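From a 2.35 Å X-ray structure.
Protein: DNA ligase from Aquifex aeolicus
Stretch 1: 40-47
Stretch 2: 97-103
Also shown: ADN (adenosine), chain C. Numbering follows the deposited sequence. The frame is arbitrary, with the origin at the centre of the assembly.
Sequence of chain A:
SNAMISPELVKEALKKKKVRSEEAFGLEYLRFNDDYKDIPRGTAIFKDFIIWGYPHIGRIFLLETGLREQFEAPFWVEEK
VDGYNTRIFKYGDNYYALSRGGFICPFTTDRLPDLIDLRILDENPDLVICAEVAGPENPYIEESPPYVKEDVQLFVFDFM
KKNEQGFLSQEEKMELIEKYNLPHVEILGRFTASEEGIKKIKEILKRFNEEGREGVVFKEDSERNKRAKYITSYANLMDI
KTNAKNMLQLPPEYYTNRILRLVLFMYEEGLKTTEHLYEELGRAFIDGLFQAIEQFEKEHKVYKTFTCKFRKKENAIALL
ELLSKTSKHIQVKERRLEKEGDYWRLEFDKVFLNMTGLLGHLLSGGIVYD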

ATOM      1  N   PRO A  40      -9.771 -24.893  -4.663  1.00 54.80           N
ATOM      2  CA  PRO A  40      -9.670 -23.497  -5.093  1.00 52.32           C
ATOM      3  C   PRO A  40     -11.030 -22.769  -5.085  1.00 51.13           C
ATOM      4  O   PRO A  40     -12.076 -23.381  -5.359  1.00 51.19           O
ATOM      5  CB  PRO A  40      -9.080 -23.606  -6.495  1.00 50.75           C
ATOM      6  CG  PRO A  40      -9.446 -24.925  -6.973  1.00 51.60           C
ATOM      7  CD  PRO A  40      -9.548 -25.831  -5.780  1.00 54.91           C
ATOM      8  N   ARG A  41     -10.992 -21.507  -4.648  1.00 49.52           N
ATOM      9  CA  ARG A  41     -12.071 -20.514  -4.822  1.00 48.04           C
ATOM     10  C   ARG A  41     -12.689 -20.560  -6.219  1.00 45.72           C
ATOM     11  O   ARG A  41     -11.995 -20.673  -7.194  1.00 45.26           O
ATOM     12  CB  ARG A  41     -11.494 -19.106  -4.562  1.00 47.55           C
ATOM     13  CG  ARG A  41     -12.325 -17.950  -5.069  1.00 47.65           C
ATOM     14  CD  ARG A  41     -11.849 -16.584  -4.554  1.00 47.73           C
ATOM     15  NE  ARG A  41     -12.761 -15.534  -5.027  1.00 47.75           N
ATOM     16  CZ  ARG A  41     -12.634 -14.851  -6.169  1.00 48.97           C
ATOM     17  NH1 ARG A  41     -11.598 -15.065  -6.996  1.00 49.22           N
ATOM     18  NH2 ARG A  41     -13.551 -13.933  -6.494  1.00 47.30           N
ATOM     19  N   GLY A  42     -13.999 -20.443  -6.309  1.00 44.27           N
ATOM     20  CA  GLY A  42     -14.674 -20.481  -7.589  1.00 42.86           C
ATOM     21  C   GLY A  42     -15.265 -21.842  -7.874  1.00 42.59           C
ATOM     22  O   GLY A  42     -16.058 -22.001  -8.802  1.00 42.29           O
ATOM     23  N   THR A  43     -14.877 -22.823  -7.074  1.00 42.22           N
ATOM     24  CA  THR A  43     -15.399 -24.167  -7.206  1.00 42.51           C
ATOM     25  C   THR A  43     -16.887 -24.116  -6.940  1.00 42.17           C
ATOM     26  O   THR A  43     -17.327 -23.460  -5.995  1.00 42.66           O
ATOM     27  CB  THR A  43     -14.654 -25.121  -6.252  1.00 43.92           C
ATOM     28  OG1 THR A  43     -13.280 -25.169  -6.671  1.00 43.57           O
ATOM     29  CG2 THR A  43     -15.268 -26.528  -6.224  1.00 43.05           C
ATOM     30  N   ALA A  44     -17.642 -24.759  -7.825  1.00 41.33           N
ATOM     31  CA  ALA A  44     -19.099 -24.701  -7.852  1.00 41.48           C
ATOM     32  C   ALA A  44     -19.555 -26.120  -7.833  1.00 42.83           C
ATOM     33  O   ALA A  44     -19.168 -26.877  -8.711  1.00 42.03           O
ATOM     34  CB  ALA A  44     -19.574 -24.068  -9.114  1.00 40.33           C
ATOM     35  N   ILE A  45     -20.360 -26.474  -6.835  1.00 44.78           N
ATOM     36  CA  ILE A  45     -20.890 -27.828  -6.692  1.00 46.77           C
ATOM     37  C   ILE A  45     -22.347 -27.816  -7.135  1.00 48.14           C
ATOM     38  O   ILE A  45     -23.187 -27.203  -6.472  1.00 48.46           O
ATOM     39  CB  ILE A  45     -20.831 -28.349  -5.220  1.00 48.91           C
ATOM     40  CG1 ILE A  45     -19.392 -28.268  -4.689  1.00 48.48           C
ATOM     41  CG2 ILE A  45     -21.387 -29.800  -5.127  1.00 47.29           C
ATOM     42  CD1 ILE A  45     -19.250 -28.410  -3.179  1.00 48.78           C
ATOM     43  N   PHE A  46     -22.634 -28.508  -8.240  1.00 48.44           N
ATOM     44  CA  PHE A  46     -23.981 -28.692  -8.710  1.00 50.12           C
ATOM     45  C   PHE A  46     -24.417 -30.093  -8.380  1.00 52.77           C
ATOM     46  O   PHE A  46     -23.595 -30.950  -8.102  1.00 54.00           O
ATOM     47  CB  PHE A  46     -24.029 -28.463 -10.211  1.00 49.06           C
ATOM     48  CG  PHE A  46     -23.727 -27.041 -10.616  1.00 47.94           C
ATOM     49  CD1 PHE A  46     -24.752 -26.097 -10.704  1.00 48.92           C
ATOM     50  CD2 PHE A  46     -22.426 -26.649 -10.906  1.00 48.20           C
ATOM     51  CE1 PHE A  46     -24.500 -24.781 -11.100  1.00 48.04           C
ATOM     52  CE2 PHE A  46     -22.155 -25.331 -11.309  1.00 49.95           C
ATOM     53  CZ  PHE A  46     -23.208 -24.389 -11.395  1.00 48.51           C
ATOM     54  N   LYS A  47     -25.711 -30.357  -8.428  1.00 55.23           N
ATOM     55  CA  LYS A  47     -26.203 -31.681  -8.020  1.00 58.03           C
ATOM     56  C   LYS A  47     -25.590 -32.797  -8.878  1.00 57.72           C
ATOM     57  O   LYS A  47     -25.266 -33.864  -8.368  1.00 59.18           O
ATOM     58  CB  LYS A  47     -27.730 -31.718  -8.067  1.00 59.62           C
ATOM     59  CG  LYS A  47     -28.373 -33.091  -7.690  1.00 65.10           C
ATOM     60  CD  LYS A  47     -28.924 -33.874  -8.931  1.00 67.76           C
ATOM     61  CE  LYS A  47     -29.126 -35.392  -8.671  1.00 70.37           C
ATOM     62  NZ  LYS A  47     -28.969 -36.164  -9.949  1.00 69.79           N
ATOM     63  N   ALA A  97     -22.086 -19.747 -17.868  1.00 36.53           N
ATOM     64  CA  ALA A  97     -20.727 -19.176 -17.755  1.00 35.85           C
ATOM     65  C   ALA A  97     -20.517 -18.764 -16.319  1.00 34.77           C
ATOM     66  O   ALA A  97     -21.369 -18.070 -15.755  1.00 35.60           O
ATOM     67  CB  ALA A  97     -20.558 -17.964 -18.731  1.00 34.06           C
ATOM     68  N   LEU A  98     -19.426 -19.230 -15.732  1.00 34.36           N
ATOM     69  CA  LEU A  98     -19.080 -18.901 -14.349  1.00 35.04           C
ATOM     70  C   LEU A  98     -17.958 -17.867 -14.303  1.00 34.37           C
ATOM     71  O   LEU A  98     -16.966 -18.023 -15.023  1.00 34.33           O
ATOM     72  CB  LEU A  98     -18.586 -20.127 -13.582  1.00 34.96           C
ATOM     73  CG  LEU A  98     -19.523 -21.300 -13.337  1.00 37.11           C
ATOM     74  CD1 LEU A  98     -18.806 -22.323 -12.472  1.00 35.59           C
ATOM     75  CD2 LEU A  98     -20.865 -20.896 -12.676  1.00 35.63           C
ATOM     76  N   SER A  99     -18.120 -16.846 -13.456  1.00 34.62           N
ATOM     77  CA  SER A  99     -17.037 -15.926 -13.049  1.00 34.71           C
ATOM     78  C   SER A  99     -15.970 -16.644 -12.221  1.00 36.00           C
ATOM     79  O   SER A  99     -16.179 -17.743 -11.722  1.00 37.94           O
ATOM     80  CB  SER A  99     -17.592 -14.819 -12.164  1.00 33.80           C
ATOM     81  OG  SER A  99     -17.879 -15.333 -10.862  1.00 36.03           O
ATOM     82  N   ARG A 100     -14.848 -15.998 -12.013  1.00 36.77           N
ATOM     83  CA  ARG A 100     -13.770 -16.638 -11.304  1.00 38.04           C
ATOM     84  C   ARG A 100     -14.245 -16.991  -9.936  1.00 40.17           C
ATOM     85  O   ARG A 100     -13.834 -18.038  -9.391  1.00 41.23           O
ATOM     86  CB  ARG A 100     -12.551 -15.722 -11.212  1.00 37.33           C
ATOM     87  CG  ARG A 100     -11.362 -16.375 -10.554  1.00 39.51           C
ATOM     88  CD  ARG A 100     -10.501 -17.320 -11.426  1.00 42.92           C
ATOM     89  NE  ARG A 100      -9.094 -16.952 -11.164  1.00 52.79           N
ATOM     90  CZ  ARG A 100      -8.129 -17.720 -10.654  1.00 59.13           C
ATOM     91  NH1 ARG A 100      -8.326 -18.986 -10.379  1.00 63.17           N
ATOM     92  NH2 ARG A 100      -6.921 -17.208 -10.442  1.00 63.63           N
ATOM     93  N   GLY A 101     -15.099 -16.112  -9.378  1.00 40.87           N
ATOM     94  CA  GLY A 101     -15.637 -16.293  -8.043  1.00 42.22           C
ATOM     95  C   GLY A 101     -16.625 -17.433  -7.944  1.00 43.95           C
ATOM     96  O   GLY A 101     -16.942 -17.882  -6.849  1.00 45.30           O
ATOM     97  N   GLY A 102     -17.132 -17.891  -9.086  1.00 43.73           N
ATOM     98  CA  GLY A 102     -18.065 -18.995  -9.110  1.00 44.30           C
ATOM     99  C   GLY A 102     -19.518 -18.587  -9.190  1.00 44.52           C
ATOM    100  O   GLY A 102     -20.388 -19.418  -8.988  1.00 44.79           O
ATOM    101  N   PHE A 103     -19.801 -17.319  -9.484  1.00 43.65           N
ATOM    102  CA  PHE A 103     -21.165 -16.936  -9.777  1.00 43.86           C
ATOM    103  C   PHE A 103     -21.501 -17.265 -11.235  1.00 43.53           C
ATOM    104  O   PHE A 103     -20.631 -17.250 -12.126  1.00 41.99           O
ATOM    105  CB  PHE A 103     -21.375 -15.456  -9.573  1.00 43.68           C
ATOM    106  CG  PHE A 103     -21.141 -14.981  -8.172  1.00 46.39           C
ATOM    107  CD1 PHE A 103     -22.155 -15.052  -7.224  1.00 46.39           C
ATOM    108  CD2 PHE A 103     -19.916 -14.413  -7.816  1.00 47.64           C
ATOM    109  CE1 PHE A 103     -21.970 -14.585  -5.947  1.00 48.12           C
ATOM    110  CE2 PHE A 103     -19.712 -13.943  -6.508  1.00 48.73           C
ATOM    111  CZ  PHE A 103     -20.760 -14.035  -5.579  1.00 50.46           C
TER
HETATM  112  O5' ADN C 501      -4.430 -15.941 -13.118  1.00 52.75           O
HETATM  113  C5' ADN C 501      -4.140 -15.615 -14.478  1.00 45.58           C
HETATM  114  C4' ADN C 501      -5.417 -15.167 -15.178  1.00 45.03           C
HETATM  115  O4' ADN C 501      -5.140 -14.636 -16.510  1.00 43.57           O
HETATM  116  C3' ADN C 501      -6.365 -16.341 -15.382  1.00 44.17           C
HETATM  117  O3' ADN C 501      -7.275 -16.573 -14.310  1.00 45.67           O
HETATM  118  C2' ADN C 501      -7.075 -16.016 -16.691  1.00 42.47           C
HETATM  119  O2' ADN C 501      -8.369 -15.490 -16.449  1.00 41.05           O
HETATM  120  C1' ADN C 501      -6.217 -14.976 -17.408  1.00 41.97           C
HETATM  121  N9  ADN C 501      -5.624 -15.453 -18.667  1.00 40.32           N
HETATM  122  C8  ADN C 501      -5.524 -14.694 -19.783  1.00 41.58           C
HETATM  123  N7  ADN C 501      -4.933 -15.359 -20.804  1.00 38.64           N
HETATM  124  C5  ADN C 501      -4.620 -16.579 -20.295  1.00 37.66           C
HETATM  125  C6  ADN C 501      -3.938 -17.762 -20.829  1.00 39.30           C
HETATM  126  N6  ADN C 501      -3.514 -17.715 -22.123  1.00 37.84           N
HETATM  127  N1  ADN C 501      -3.822 -18.865 -20.026  1.00 40.76           N
HETATM  128  C2  ADN C 501      -4.264 -18.844 -18.736  1.00 40.06           C
HETATM  129  N3  ADN C 501      -4.872 -17.762 -18.170  1.00 37.59           N
HETATM  130  C4  ADN C 501      -5.081 -16.644 -18.899  1.00 38.96           C

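Two chain segments can pack tightly without a single hydrogen bond between them, as when carbonyl oxygens meet CA-H groups and each turn is braced by bonds of its own. Residues 40-47 and 97-103 of the Aquifex aeolicus DNA ligase illustrate the principle. Each contributes a strand and a tight turn, and the turns meet where the CA atoms of Gly42 and Gly102 lie 4.0 Å apart.

The turns are held by bonds within their own stretches. Pro40 to Thr43 forms a type II turn, in which the backbone bond from Thr43 N to Pro40 O is weak at 3.3 Å; the side chain reinforces it, Thr43 OG1 donating to the same Pro40 O at 2.5 Å. Ser99 to Gly102 forms a type I turn, closed by Gly102 N to Ser99 O at 2.8 Å. The chain is further tied by Ser99 N to Phe103 O at 2.9 Å, while Ser99 OG accepts from Phe103 N at 3.1 Å and, weakly, from Gly102 N at 3.2 Å. Ser99 thus organises its turn through backbone and side chain alike.

Between the stretches, the closest approach is made by backbone atoms. Gly42 CA lies 3.1 Å from Arg100 O and 3.5 Å from Gly101 O, both CA-H...O contacts. The longer one is the straighter, with an angle of 162° at the hydrogen against 126° for the shorter. Such contacts are individually modest, but they let electron-rich carbonyls sit against a polarised C-H group. Glycine makes this possible. A CB on Gly42 would fall 2.2 Å from Arg100 O, and one on Gly102 would fall 2.9 Å from Gly42 O, both clashes. The backbone angles of these two residues, with phi near +100°, independently call for glycine. Gly102 CA approaches Gly42 O to 3.6 Å.

A charged side chain extends the contact by packing rather than by pairing. Arg41 leaves its backbone sideways, but its extended chain, t at chi1 through chi3, brings the guanidinium back to the second turn. There Gly101 CA and Arg100 C lie over one face of the flat group. Arg41 NH2 is 3.5 Å from Gly101 CA, and Arg41 NH1 is 3.8 Å from Arg100 CG, so the planar cation covers backbone and aliphatic surface. The Arg100 guanidinium, in turn, has O3' of the bound adenosine over one face; the closest atoms, Arg100 NE and ADN O3', are 3.7 Å apart.

Apolar contact takes over beyond the turns. Ala44 and Leu98 both point toward the opposing stretch, and Ala44 CB meets Leu98 CD1 at 3.9 Å. Leu98 CD2 lies at the edge of the Phe46 ring, 4.4 Å from Phe46 CZ. These buried side chains pack by dispersion and exclusion of water, complementing the close backbone contact at the glycines.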